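Local atomic coordinates of twin-arginine translocation pathway signal protein (Burkholderia phytofirmans, PDB entry 2RJO), a protein that binds beta-D-galactopyranose between its two lobes and is probably a periplasmic sugar-binding protein. Residues 5-11 against 64-70; 85-91 against 106-110; 121-125 against 286-290; 226-232 against 245-251. One frame throughout, in Å; residues are numbered along the deposited sequence.

Interaction 1: 5-11 against 64-70. With GAL (beta-D-galactopyranose), chain B.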
loop_
_atom_site.group_PDB
_atom_site.type_symbol
_atom_site.label_atom_id
_atom_site.label_comp_id
_atom_site.label_asym_id
_atom_site.label_seq_id
_atom_site.Cartn_x
_atom_site.Cartn_y
_atom_site.Cartn_z
ATOM N N GLN A 5 -17.091 25.361 -2.329
ATOM C CA GLN A 5 -16.160 24.535 -3.087
ATOM C C GLN A 5 -16.228 23.089 -2.647
ATOM O O GLN A 5 -16.585 22.786 -1.511
ATOM C CB GLN A 5 -14.720 24.989 -2.883
ATOM C CG GLN A 5 -14.491 26.472 -2.802
ATOM C CD GLN A 5 -13.139 26.764 -2.198
ATOM O OE1 GLN A 5 -12.108 26.506 -2.815
ATOM N NE2 GLN A 5 -13.133 27.283 -0.969
ATOM N N THR A 6 -15.872 22.197 -3.561
ATOM C CA THR A 6 -15.853 20.782 -3.258
ATOM C C THR A 6 -14.660 20.560 -2.338
ATOM O O THR A 6 -13.619 21.184 -2.516
ATOM C CB THR A 6 -15.664 19.936 -4.532
ATOM O OG1 THR A 6 -16.859 19.985 -5.321
ATOM C CG2 THR A 6 -15.362 18.496 -4.170
ATOM N N THR A 7 -14.815 19.698 -1.341
ATOM C CA THR A 7 -13.711 19.419 -0.434
ATOM C C THR A 7 -13.038 18.119 -0.848
ATOM O O THR A 7 -13.700 17.166 -1.248
ATOM C CB THR A 7 -14.199 19.301 1.040
ATOM O OG1 THR A 7 -14.726 20.562 1.471
ATOM C CG2 THR A 7 -13.051 18.931 1.959
ATOM N N LEU A 8 -11.716 18.092 -0.793
ATOM C CA LEU A 8 -10.995 16.879 -1.126
ATOM C C LEU A 8 -10.464 16.333 0.198
ATOM O O LEU A 8 -9.878 17.079 0.986
ATOM C CB LEU A 8 -9.842 17.185 -2.093
ATOM C CG LEU A 8 -10.223 17.745 -3.466
ATOM C CD1 LEU A 8 -8.978 18.001 -4.286
ATOM C CD2 LEU A 8 -11.137 16.772 -4.186
ATOM N N ALA A 9 -10.684 15.044 0.455
ATOM C CA ALA A 9 -10.211 14.437 1.693
ATOM C C ALA A 9 -9.503 13.118 1.431
ATOM O O ALA A 9 -9.822 12.404 0.480
ATOM C CB ALA A 9 -11.363 14.220 2.642
ATOM N N CYS A 10 -8.529 12.805 2.280
ATOM C CA CYS A 10 -7.770 11.570 2.152
ATOM C C CYS A 10 -7.675 10.879 3.511
ATOM O O CYS A 10 -7.172 11.455 4.483
ATOM C CB CYS A 10 -6.375 11.872 1.611
ATOM S SG CYS A 10 -5.399 10.413 1.211
ATOM N N SER A 11 -8.177 9.648 3.578
ATOM C CA SER A 11 -8.161 8.878 4.816
ATOM C C SER A 11 -7.184 7.711 4.773
ATOM O O SER A 11 -7.185 6.914 3.833
ATOM C CB SER A 11 -9.559 8.334 5.130
ATOM O OG SER A 11 -9.517 7.474 6.261
ATOM N N ASN A 64 -20.813 17.470 -0.393
ATOM C CA ASN A 64 -19.936 18.019 -1.426
ATOM C C ASN A 64 -18.487 17.655 -1.103
ATOM O O ASN A 64 -17.676 18.508 -0.743
ATOM C CB ASN A 64 -20.131 19.534 -1.485
ATOM C CG ASN A 64 -19.383 20.180 -2.628
ATOM O OD1 ASN A 64 -19.219 19.589 -3.698
ATOM N ND2 ASN A 64 -18.939 21.416 -2.415
ATOM N N LEU A 65 -18.173 16.370 -1.248
ATOM C CA LEU A 65 -16.847 15.866 -0.922
ATOM C C LEU A 65 -16.349 14.752 -1.847
ATOM O O LEU A 65 -17.133 13.960 -2.368
ATOM C CB LEU A 65 -16.866 15.371 0.533
ATOM C CG LEU A 65 -15.740 14.490 1.088
ATOM C CD1 LEU A 65 -14.495 15.309 1.346
ATOM C CD2 LEU A 65 -16.208 13.845 2.389
ATOM N N VAL A 66 -15.036 14.715 -2.044
ATOM C CA VAL A 66 -14.389 13.695 -2.855
ATOM C C VAL A 66 -13.352 13.033 -1.951
ATOM O O VAL A 66 -12.362 13.652 -1.566
ATOM C CB VAL A 66 -13.673 14.291 -4.083
ATOM C CG1 VAL A 66 -12.906 13.199 -4.818
ATOM C CG2 VAL A 66 -14.690 14.925 -5.018
ATOM N N LEU A 67 -13.595 11.772 -1.623
ATOM C CA LEU A 67 -12.723 11.022 -0.735
ATOM C C LEU A 67 -11.870 9.932 -1.386
ATOM O O LEU A 67 -12.365 9.142 -2.190
ATOM C CB LEU A 67 -13.576 10.393 0.363
ATOM C CG LEU A 67 -12.848 9.525 1.382
ATOM C CD1 LEU A 67 -11.940 10.409 2.211
ATOM C CD2 LEU A 67 -13.849 8.815 2.258
ATOM N N ASN A 68 -10.586 9.904 -1.035
ATOM C CA ASN A 68 -9.659 8.883 -1.524
ATOM C C ASN A 68 -9.196 8.186 -0.255
ATOM O O ASN A 68 -8.365 8.721 0.478
ATOM C CB ASN A 68 -8.460 9.508 -2.242
ATOM C CG ASN A 68 -7.507 8.460 -2.790
ATOM O OD1 ASN A 68 -7.892 7.310 -2.977
ATOM N ND2 ASN A 68 -6.266 8.856 -3.066
ATOM N N VAL A 69 -9.733 6.997 0.004
ATOM C CA VAL A 69 -9.419 6.279 1.234
ATOM C C VAL A 69 -8.807 4.883 1.138
ATOM O O VAL A 69 -9.158 4.079 0.272
ATOM C CB VAL A 69 -10.694 6.174 2.119
ATOM C CG1 VAL A 69 -11.799 5.454 1.344
ATOM C CG2 VAL A 69 -10.391 5.434 3.418
ATOM N N ASP A 70 -7.890 4.621 2.063
ATOM C CA ASP A 70 -7.199 3.343 2.207
ATOM C C ASP A 70 -7.846 2.790 3.489
ATOM O O ASP A 70 -7.408 3.107 4.591
ATOM C CB ASP A 70 -5.698 3.593 2.437
ATOM C CG ASP A 70 -4.887 2.306 2.600
ATOM O OD1 ASP A 70 -5.436 1.279 3.056
ATOM O OD2 ASP A 70 -3.678 2.328 2.284
HETATM C C1 GAL B . 0.345 0.065 4.657
HETATM C C2 GAL B . 1.383 -0.691 3.796
HETATM C C3 GAL B . 0.870 -0.749 2.340
HETATM C C4 GAL B . -0.485 -1.477 2.324
HETATM C C5 GAL B . -1.445 -0.666 3.238
HETATM C C6 GAL B . -2.793 -1.358 3.255
HETATM O O1 GAL B . 0.810 0.106 6.019
HETATM O O2 GAL B . 2.629 0.002 3.829
HETATM O O3 GAL B . 1.793 -1.466 1.522
HETATM O O4 GAL B . -0.311 -2.789 2.858
HETATM O O5 GAL B . -0.937 -0.622 4.613
HETATM O O6 GAL B . -3.654 -0.602 4.085
HETATM O O HOH W 1 -17.313 21.027 0.551
HETATM O O HOH W 2 -8.775 4.809 6.377
#
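Thr6 and Asn64 meet near a right angle where two parallel strands begin, Thr6 OG1 giving its proton to Asn64 OD1 at 2.9 Å. The donor sits 27° out of the amide's carbonyl plane. Beyond this pair, five backbone hydrogen bonds from Val66 N to Thr7 O through Asp70 N to Ser11 O, with Thr7 N to Asn64 O before them, join the strands. On one face Leu8 and Val66 run alongside each other, Leu8 CD2 3.5 Å from Val66 CB. On the other, Leu65 CD1 reaches across to Ala9 CB at 3.6 Å; with Leu65 CG anti to its backbone N (chi1 166°) and chi2 at 75°, that methyl turns toward the neighbouring strand. At the C-terminal end Asp70 OD1 accepts a hydrogen bond from GAL O6 at 2.8 Å, while Tyr20 OH holds OD2. Helices 18-34 and 253-268 cover the face of Leu8 and Asn68, helix 47-60 packs on Ala9, Leu65 and Leu67, and strands 38-42 and 90-94 flank the pair in this Rossmann-like lobe.

Interaction 2: 85-91 against 106-110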
loop_
_atom_site.group_PDB
_atom_site.type_symbol
_atom_site.label_atom_id
_atom_site.label_comp_id
_atom_site.label_asym_id
_atom_site.label_seq_id
_atom_site.Cartn_x
_atom_site.Cartn_y
_atom_site.Cartn_z
ATOM N N SER A 85 -22.264 7.154 -0.545
ATOM C CA SER A 85 -23.365 6.963 -1.479
ATOM C C SER A 85 -24.639 7.693 -1.057
ATOM O O SER A 85 -25.312 8.299 -1.885
ATOM C CB SER A 85 -23.660 5.471 -1.637
ATOM O OG SER A 85 -24.654 5.248 -2.622
ATOM N N LYS A 86 -24.977 7.628 0.229
ATOM C CA LYS A 86 -26.172 8.292 0.729
ATOM C C LYS A 86 -25.971 9.798 0.832
ATOM O O LYS A 86 -26.930 10.563 0.742
ATOM C CB LYS A 86 -26.554 7.741 2.101
ATOM C CG LYS A 86 -27.068 6.316 2.062
ATOM C CD LYS A 86 -27.099 5.713 3.448
ATOM C CE LYS A 86 -27.679 4.313 3.426
ATOM N NZ LYS A 86 -27.547 3.672 4.763
ATOM N N ALA A 87 -24.730 10.219 1.040
ATOM C CA ALA A 87 -24.423 11.636 1.141
ATOM C C ALA A 87 -24.291 12.252 -0.252
ATOM O O ALA A 87 -24.320 13.470 -0.400
ATOM C CB ALA A 87 -23.145 11.829 1.908
ATOM N N GLY A 88 -24.149 11.408 -1.268
ATOM C CA GLY A 88 -24.000 11.912 -2.619
ATOM C C GLY A 88 -22.558 12.280 -2.929
ATOM O O GLY A 88 -22.266 12.889 -3.964
ATOM N N ALA A 89 -21.649 11.932 -2.025
ATOM C CA ALA A 89 -20.234 12.216 -2.231
ATOM C C ALA A 89 -19.643 11.145 -3.155
ATOM O O ALA A 89 -20.313 10.166 -3.484
ATOM C CB ALA A 89 -19.512 12.214 -0.896
ATOM N N TYR A 90 -18.390 11.336 -3.566
ATOM C CA TYR A 90 -17.707 10.392 -4.447
ATOM C C TYR A 90 -16.489 9.825 -3.728
ATOM O O TYR A 90 -15.730 10.571 -3.101
ATOM C CB TYR A 90 -17.283 11.103 -5.728
ATOM C CG TYR A 90 -18.457 11.475 -6.605
ATOM C CD1 TYR A 90 -18.820 10.672 -7.678
ATOM C CD2 TYR A 90 -19.263 12.576 -6.304
ATOM C CE1 TYR A 90 -19.957 10.936 -8.428
ATOM C CE2 TYR A 90 -20.413 12.852 -7.052
ATOM C CZ TYR A 90 -20.751 12.018 -8.114
ATOM O OH TYR A 90 -21.890 12.244 -8.853
ATOM N N VAL A 91 -16.288 8.515 -3.826
ATOM C CA VAL A 91 -15.174 7.892 -3.125
ATOM C C VAL A 91 -14.387 6.873 -3.932
ATOM O O VAL A 91 -14.942 6.143 -4.753
ATOM C CB VAL A 91 -15.681 7.194 -1.847
ATOM C CG1 VAL A 91 -16.645 6.069 -2.228
ATOM C CG2 VAL A 91 -14.511 6.649 -1.036
ATOM N N TYR A 106 -22.419 0.517 -7.027
ATOM C CA TYR A 106 -22.735 1.797 -6.396
ATOM C C TYR A 106 -22.497 2.968 -7.352
ATOM O O TYR A 106 -21.864 3.955 -6.967
ATOM C CB TYR A 106 -21.900 2.026 -5.123
ATOM C CG TYR A 106 -22.208 1.115 -3.948
ATOM C CD1 TYR A 106 -21.673 -0.168 -3.878
ATOM C CD2 TYR A 106 -22.995 1.555 -2.890
ATOM C CE1 TYR A 106 -21.906 -0.992 -2.780
ATOM C CE2 TYR A 106 -23.240 0.735 -1.777
ATOM C CZ TYR A 106 -22.686 -0.538 -1.732
ATOM O OH TYR A 106 -22.877 -1.351 -0.631
ATOM N N ASN A 107 -22.987 2.867 -8.591
ATOM C CA ASN A 107 -22.814 3.959 -9.560
ATOM C C ASN A 107 -23.618 5.194 -9.134
ATOM O O ASN A 107 -24.772 5.077 -8.717
ATOM C CB ASN A 107 -23.273 3.538 -10.961
ATOM C CG ASN A 107 -22.421 2.425 -11.556
ATOM O OD1 ASN A 107 -21.266 2.238 -11.175
ATOM N ND2 ASN A 107 -22.987 1.690 -12.513
ATOM N N PRO A 108 -23.025 6.398 -9.239
ATOM C CA PRO A 108 -21.671 6.726 -9.704
ATOM C C PRO A 108 -20.764 7.133 -8.527
ATOM O O PRO A 108 -19.580 7.445 -8.714
ATOM C CB PRO A 108 -21.936 7.902 -10.625
ATOM C CG PRO A 108 -22.906 8.711 -9.758
ATOM C CD PRO A 108 -23.840 7.629 -9.156
ATOM N N ASN A 109 -21.333 7.122 -7.321
ATOM C CA ASN A 109 -20.627 7.527 -6.108
ATOM C C ASN A 109 -19.345 6.751 -5.785
ATOM O O ASN A 109 -18.355 7.339 -5.368
ATOM C CB ASN A 109 -21.592 7.478 -4.921
ATOM C CG ASN A 109 -22.842 8.323 -5.152
ATOM O OD1 ASN A 109 -22.866 9.520 -4.859
ATOM N ND2 ASN A 109 -23.876 7.705 -5.704
ATOM N N TYR A 110 -19.360 5.440 -5.972
ATOM C CA TYR A 110 -18.178 4.627 -5.719
ATOM C C TYR A 110 -17.415 4.616 -7.039
ATOM O O TYR A 110 -17.606 3.728 -7.861
ATOM C CB TYR A 110 -18.585 3.204 -5.345
ATOM C CG TYR A 110 -17.472 2.345 -4.796
ATOM C CD1 TYR A 110 -16.149 2.789 -4.774
ATOM C CD2 TYR A 110 -17.749 1.078 -4.298
ATOM C CE1 TYR A 110 -15.134 1.986 -4.264
ATOM C CE2 TYR A 110 -16.754 0.274 -3.792
ATOM C CZ TYR A 110 -15.447 0.727 -3.775
ATOM O OH TYR A 110 -14.470 -0.091 -3.259
#
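Tyr90 lies against Pro108 and Asn109 where helix 74-87 passes into strand 90-94, an alpha-to-beta turn of the periplasmic binding protein fold. The helix closes in a Schellman motif: Gly88, with positive phi, is its C-prime residue, and Ala89 N reaches back to Cys84 O. The Tyr90 side chain can be followed outward from there. Its CB lies 3.9 Å from Asn109 O. CG is anti to the carbonyl carbon (chi1 -70°), which carries the ring along the turn of 106-110. CD1 then comes to 3.5 Å from Pro108 O and also approaches Asn109 CA, both oblique to the ring. CE1 continues past the same carbonyl and meets Pro108 CG at 3.9 Å, and at the tip OH passes that ring carbon at 3.8 Å. Pro108, preceded by a cis peptide, thus meets the CE1-OH end of the tyrosine at a slant through CG. Helix 253-268 adds Ala267 and Lys268 to the surroundings of Tyr90. On the helix side, Ser85 OG stands near the plane of the Tyr106 ring, at its edge beside CD2. Val91 pairs in parallel with Tyr110, whose ring turns an edge to Val91 O, CD1 being the nearest ring atom. The backbones are joined by Val91 N, which donates to Asn109 O at 2.8 Å.

Interaction 3: 121-125 against 286-290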
loop_
_atom_site.group_PDB
_atom_site.type_symbol
_atom_site.label_atom_id
_atom_site.label_comp_id
_atom_site.label_asym_id
_atom_site.label_seq_id
_atom_site.Cartn_x
_atom_site.Cartn_y
_atom_site.Cartn_z
ATOM N N TYR A 121 3.797 -9.742 -6.888
ATOM C CA TYR A 121 4.905 -9.001 -6.312
ATOM C C TYR A 121 5.474 -9.643 -5.054
ATOM O O TYR A 121 6.674 -9.572 -4.820
ATOM C CB TYR A 121 4.481 -7.565 -6.031
ATOM C CG TYR A 121 4.230 -6.789 -7.295
ATOM C CD1 TYR A 121 5.273 -6.488 -8.172
ATOM C CD2 TYR A 121 2.950 -6.385 -7.639
ATOM C CE1 TYR A 121 5.038 -5.803 -9.365
ATOM C CE2 TYR A 121 2.704 -5.701 -8.829
ATOM C CZ TYR A 121 3.746 -5.413 -9.682
ATOM O OH TYR A 121 3.492 -4.723 -10.854
ATOM N N GLY A 122 4.622 -10.263 -4.248
ATOM C CA GLY A 122 5.097 -10.917 -3.041
ATOM C C GLY A 122 6.004 -12.067 -3.431
ATOM O O GLY A 122 7.036 -12.321 -2.800
ATOM N N GLU A 123 5.608 -12.768 -4.488
ATOM C CA GLU A 123 6.385 -13.881 -4.990
ATOM C C GLU A 123 7.652 -13.332 -5.625
ATOM O O GLU A 123 8.685 -13.992 -5.638
ATOM C CB GLU A 123 5.577 -14.680 -6.019
ATOM C CG GLU A 123 6.411 -15.628 -6.867
ATOM C CD GLU A 123 5.587 -16.748 -7.483
ATOM O OE1 GLU A 123 4.484 -16.465 -8.011
ATOM O OE2 GLU A 123 6.055 -17.906 -7.442
ATOM N N GLU A 124 7.574 -12.111 -6.141
ATOM C CA GLU A 124 8.727 -11.486 -6.778
ATOM C C GLU A 124 9.835 -11.159 -5.785
ATOM O O GLU A 124 10.998 -11.504 -6.014
ATOM C CB GLU A 124 8.319 -10.201 -7.505
ATOM C CG GLU A 124 8.432 -10.293 -9.014
ATOM C CD GLU A 124 8.905 -8.997 -9.651
ATOM O OE1 GLU A 124 8.262 -7.949 -9.454
ATOM O OE2 GLU A 124 9.927 -9.026 -10.366
ATOM N N THR A 125 9.477 -10.491 -4.688
ATOM C CA THR A 125 10.458 -10.118 -3.672
ATOM C C THR A 125 10.992 -11.361 -2.961
ATOM O O THR A 125 12.168 -11.426 -2.593
ATOM C CB THR A 125 9.853 -9.142 -2.623
ATOM O OG1 THR A 125 8.871 -9.821 -1.828
ATOM C CG2 THR A 125 9.211 -7.957 -3.315
ATOM N N CYS A 286 -2.732 -1.987 -10.626
ATOM C CA CYS A 286 -1.886 -1.016 -11.307
ATOM C C CYS A 286 -0.474 -1.539 -11.511
ATOM O O CYS A 286 -0.075 -2.541 -10.918
ATOM C CB CYS A 286 -1.844 0.288 -10.513
ATOM S SG CYS A 286 -3.484 0.900 -10.072
ATOM N N THR A 287 0.274 -0.866 -12.369
ATOM C CA THR A 287 1.643 -1.269 -12.643
ATOM C C THR A 287 2.545 -0.708 -11.565
ATOM O O THR A 287 2.433 0.462 -11.214
ATOM C CB THR A 287 2.118 -0.739 -14.008
ATOM O OG1 THR A 287 1.321 -1.326 -15.045
ATOM C CG2 THR A 287 3.582 -1.092 -14.244
ATOM N N ALA A 288 3.428 -1.544 -11.027
ATOM C CA ALA A 288 4.364 -1.095 -10.000
ATOM C C ALA A 288 5.779 -1.319 -10.533
ATOM O O ALA A 288 5.948 -1.939 -11.579
ATOM C CB ALA A 288 4.141 -1.872 -8.719
ATOM N N THR A 289 6.783 -0.801 -9.829
ATOM C CA THR A 289 8.183 -0.949 -10.247
ATOM C C THR A 289 8.983 -1.781 -9.245
ATOM O O THR A 289 9.158 -1.379 -8.094
ATOM C CB THR A 289 8.909 0.419 -10.350
ATOM O OG1 THR A 289 8.026 1.393 -10.905
ATOM C CG2 THR A 289 10.143 0.305 -11.240
ATOM N N PHE A 290 9.465 -2.942 -9.673
ATOM C CA PHE A 290 10.267 -3.762 -8.789
ATOM C C PHE A 290 11.574 -2.988 -8.660
ATOM O O PHE A 290 12.128 -2.548 -9.666
ATOM C CB PHE A 290 10.536 -5.113 -9.426
ATOM C CG PHE A 290 11.177 -6.096 -8.499
ATOM C CD1 PHE A 290 10.479 -6.598 -7.405
ATOM C CD2 PHE A 290 12.480 -6.521 -8.711
ATOM C CE1 PHE A 290 11.068 -7.530 -6.541
ATOM C CE2 PHE A 290 13.075 -7.445 -7.857
ATOM C CZ PHE A 290 12.373 -7.944 -6.771
#
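Tyr121 and Ala288 form the polar centre of this helix-to-strand contact: Ala288 N donates to Tyr121 OH at 3.2 Å. The methyl of Ala288 touches the same end of the tyrosine, CB lying 3.7 Å from Tyr121 CZ and approaching the ring obliquely. One turn along the helix, Glu124 and Phe290 reach toward each other. The carboxylate lies over one face of the phenyl ring, offset toward its rim, with the two planes 38° apart; Glu124 OE1 is 3.3 Å from Phe290 CD1. A bend at chi2 of Glu124 (-143°) folds the acid group over the ring. Thr125 meets the same ring differently: its CG2 stands at the edge, near the ring plane, 3.7 Å from Phe290 CE1. Phe290 CB already points toward the helix, and CG anti to the backbone N (chi1 -171°) extends the ring to it.

In the next shell Val249 touches Tyr121, Thr125, Ala288 and Phe290, and Trp251 meets the Tyr121 ring edge-to-face. Thr125 OG1 receives a weak hydrogen bond from Trp202 NE1. Backbone bonds tie Thr289 to Asp250 and Cys286 to Ser115, joining the strand to strands 248-250 and 110-115. Helix 118-132 packs on strand 283-291, which through these two pairings probably passes between the lobes, an arrangement in keeping with the interlobe connections of periplasmic sugar-binding proteins.

Interaction 4: 226-232 against 245-251. With GAL (beta-D-galactopyranose), chain B.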
loop_
_atom_site.group_PDB
_atom_site.type_symbol
_atom_site.label_atom_id
_atom_site.label_comp_id
_atom_site.label_asym_id
_atom_site.label_seq_id
_atom_site.Cartn_x
_atom_site.Cartn_y
_atom_site.Cartn_z
ATOM N N PRO A 226 20.141 -10.851 4.215
ATOM C CA PRO A 226 19.297 -10.201 3.206
ATOM C C PRO A 226 17.846 -10.034 3.656
ATOM O O PRO A 226 17.247 -10.936 4.237
ATOM C CB PRO A 226 19.441 -11.123 2.002
ATOM C CG PRO A 226 19.591 -12.457 2.625
ATOM C CD PRO A 226 20.578 -12.175 3.738
ATOM N N VAL A 227 17.290 -8.863 3.378
ATOM C CA VAL A 227 15.922 -8.558 3.757
ATOM C C VAL A 227 15.200 -7.910 2.598
ATOM O O VAL A 227 15.822 -7.217 1.790
ATOM C CB VAL A 227 15.894 -7.580 4.932
ATOM C CG1 VAL A 227 14.469 -7.414 5.437
ATOM C CG2 VAL A 227 16.823 -8.064 6.033
ATOM N N THR A 228 13.894 -8.145 2.503
ATOM C CA THR A 228 13.091 -7.533 1.450
ATOM C C THR A 228 11.839 -6.877 2.028
ATOM O O THR A 228 11.371 -7.242 3.107
ATOM C CB THR A 228 12.656 -8.547 0.383
ATOM O OG1 THR A 228 11.855 -9.572 0.982
ATOM C CG2 THR A 228 13.866 -9.156 -0.292
ATOM N N GLY A 229 11.305 -5.903 1.300
ATOM C CA GLY A 229 10.119 -5.202 1.744
ATOM C C GLY A 229 9.200 -4.905 0.577
ATOM O O GLY A 229 9.251 -5.596 -0.437
HETATM N N MSE A 230 8.358 -3.892 0.719
HETATM C CA MSE A 230 7.431 -3.500 -0.334
HETATM C C MSE A 230 6.858 -2.135 -0.014
HETATM O O MSE A 230 6.451 -1.889 1.113
HETATM C CB MSE A 230 6.293 -4.529 -0.491
HETATM C CG MSE A 230 6.594 -5.623 -1.514
HETATM SE SE MSE A 230 5.249 -6.806 -1.845
HETATM C CE MSE A 230 5.699 -8.117 -0.755
ATOM N N ASP A 231 6.841 -1.262 -1.018
ATOM C CA ASP A 231 6.326 0.101 -0.904
ATOM C C ASP A 231 7.212 1.044 -1.710
ATOM O O ASP A 231 6.716 1.939 -2.381
ATOM C CB ASP A 231 6.269 0.579 0.558
ATOM C CG ASP A 231 5.003 0.117 1.286
ATOM O OD1 ASP A 231 4.083 -0.388 0.610
ATOM O OD2 ASP A 231 4.924 0.268 2.526
ATOM N N GLY A 232 8.521 0.831 -1.642
ATOM C CA GLY A 232 9.447 1.675 -2.369
ATOM C C GLY A 232 9.555 3.061 -1.768
ATOM O O GLY A 232 9.794 4.027 -2.481
ATOM N N LEU A 245 18.796 -3.738 2.304
ATOM C CA LEU A 245 17.522 -4.261 1.832
ATOM C C LEU A 245 17.842 -4.727 0.420
ATOM O O LEU A 245 18.396 -3.955 -0.362
ATOM C CB LEU A 245 16.472 -3.148 1.796
ATOM C CG LEU A 245 15.025 -3.564 1.521
ATOM C CD1 LEU A 245 14.461 -4.307 2.729
ATOM C CD2 LEU A 245 14.191 -2.340 1.243
ATOM N N VAL A 246 17.533 -5.976 0.082
ATOM C CA VAL A 246 17.854 -6.444 -1.263
ATOM C C VAL A 246 16.807 -6.122 -2.322
ATOM O O VAL A 246 17.114 -6.118 -3.513
ATOM C CB VAL A 246 18.153 -7.956 -1.285
ATOM C CG1 VAL A 246 19.313 -8.253 -0.355
ATOM C CG2 VAL A 246 16.944 -8.743 -0.879
ATOM N N ALA A 247 15.581 -5.825 -1.899
ATOM C CA ALA A 247 14.530 -5.503 -2.855
ATOM C C ALA A 247 13.271 -4.951 -2.213
ATOM O O ALA A 247 13.017 -5.158 -1.029
ATOM C CB ALA A 247 14.183 -6.730 -3.683
ATOM N N SER A 248 12.489 -4.241 -3.019
ATOM C CA SER A 248 11.221 -3.671 -2.594
ATOM C C SER A 248 10.362 -3.498 -3.852
ATOM O O SER A 248 10.785 -3.848 -4.961
ATOM C CB SER A 248 11.448 -2.320 -1.916
ATOM O OG SER A 248 10.234 -1.775 -1.437
ATOM N N VAL A 249 9.157 -2.969 -3.684
ATOM C CA VAL A 249 8.282 -2.744 -4.822
ATOM C C VAL A 249 7.647 -1.371 -4.649
ATOM O O VAL A 249 7.052 -1.076 -3.615
ATOM C CB VAL A 249 7.195 -3.840 -4.926
ATOM C CG1 VAL A 249 6.355 -3.623 -6.181
ATOM C CG2 VAL A 249 7.854 -5.223 -4.971
ATOM N N ASP A 250 7.796 -0.522 -5.660
ATOM C CA ASP A 250 7.260 0.828 -5.596
ATOM C C ASP A 250 5.833 0.942 -6.128
ATOM O O ASP A 250 5.588 0.736 -7.323
ATOM C CB ASP A 250 8.191 1.772 -6.353
ATOM C CG ASP A 250 7.955 3.223 -6.003
ATOM O OD1 ASP A 250 7.137 3.498 -5.094
ATOM O OD2 ASP A 250 8.594 4.089 -6.631
ATOM N N TRP A 251 4.902 1.254 -5.222
ATOM C CA TRP A 251 3.484 1.408 -5.549
ATOM C C TRP A 251 3.243 2.864 -5.912
ATOM O O TRP A 251 2.204 3.218 -6.458
ATOM C CB TRP A 251 2.597 1.093 -4.340
ATOM C CG TRP A 251 2.902 -0.168 -3.566
ATOM C CD1 TRP A 251 3.077 -0.263 -2.213
ATOM C CD2 TRP A 251 2.947 -1.514 -4.067
ATOM N NE1 TRP A 251 3.216 -1.576 -1.840
ATOM C CE2 TRP A 251 3.139 -2.368 -2.956
ATOM C CE3 TRP A 251 2.834 -2.085 -5.341
ATOM C CZ2 TRP A 251 3.225 -3.761 -3.083
ATOM C CZ3 TRP A 251 2.921 -3.475 -5.465
ATOM C CH2 TRP A 251 3.112 -4.294 -4.341
HETATM C C1 GAL B . 0.345 0.065 4.657
HETATM C C2 GAL B . 1.383 -0.691 3.796
HETATM C C3 GAL B . 0.870 -0.749 2.340
HETATM C C4 GAL B . -0.485 -1.477 2.324
HETATM C C5 GAL B . -1.445 -0.666 3.238
HETATM C C6 GAL B . -2.793 -1.358 3.255
HETATM O O1 GAL B . 0.810 0.106 6.019
HETATM O O2 GAL B . 2.629 0.002 3.829
HETATM O O3 GAL B . 1.793 -1.466 1.522
HETATM O O4 GAL B . -0.311 -2.789 2.858
HETATM O O5 GAL B . -0.937 -0.622 4.613
HETATM O O6 GAL B . -3.654 -0.602 4.085
HETATM O O HOH W 3 8.949 6.251 -3.911
#
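Segments 226-232 and 245-251 run roughly the same way, their end-to-end directions 27° apart, and are joined by Val246 N to Val227 O at 2.7 Å and Gly229 N to Ala247 O at 3.0 Å. Leu245 crosses Val227 at about a right angle, its CD1 4.1 Å from Val227 CG1, and Pro226 CB rests on Val246 CG1. Farther along, Met230, a selenomethionine, lies beside Val249 and sends SE to 3.9 Å from Trp251 CZ2, an oblique Met-aromatic contact. Asp231 grips the sugar with both carboxylate oxygens: GAL O3 donates to OD1 and GAL O2 to OD2, each at 2.7 Å. Asp231 OD1 lies at the indole edge, in its plane, and takes a weak bond of 2.9 Å from Trp251 NE1, bent to 117°; carboxylate and indole planes stand 71° apart. Both residues line the galactose pocket, in the second lobe of the periplasmic binding protein fold. Ser248 OG accepts from Gly232 N at 3.1 Å and is also bonded to Asp206 OD1. Helix 118-132 covers Thr228, Met230 and Val249, helix 206-218 packs on Val227 and Leu245, and strands 198-203 and 283-291 adjoin 226-232 and 245-251 respectively.

The galactose joins interactions 1 and 4 across the cleft: their centres are 30 Å apart and their nearest atoms about 8 Å, yet the sugar is held by Asp70 from one lobe and by Asp231 from the other. Interaction 2 continues the sheet of interaction 1 away from the sugar, with Leu67 N 2.9 Å from Tyr90 O and Leu65 O 3.1 Å from Tyr90 N. Interaction 3 backs interaction 4, their centres 9 Å apart; Thr289 O lies 2.9 Å from Asp250 N, and Ala288 CB packs 3.6 Å from Trp251 CE3, behind a pocket residue. Interactions 2 and 4 remain about 17 Å apart at their nearest atoms.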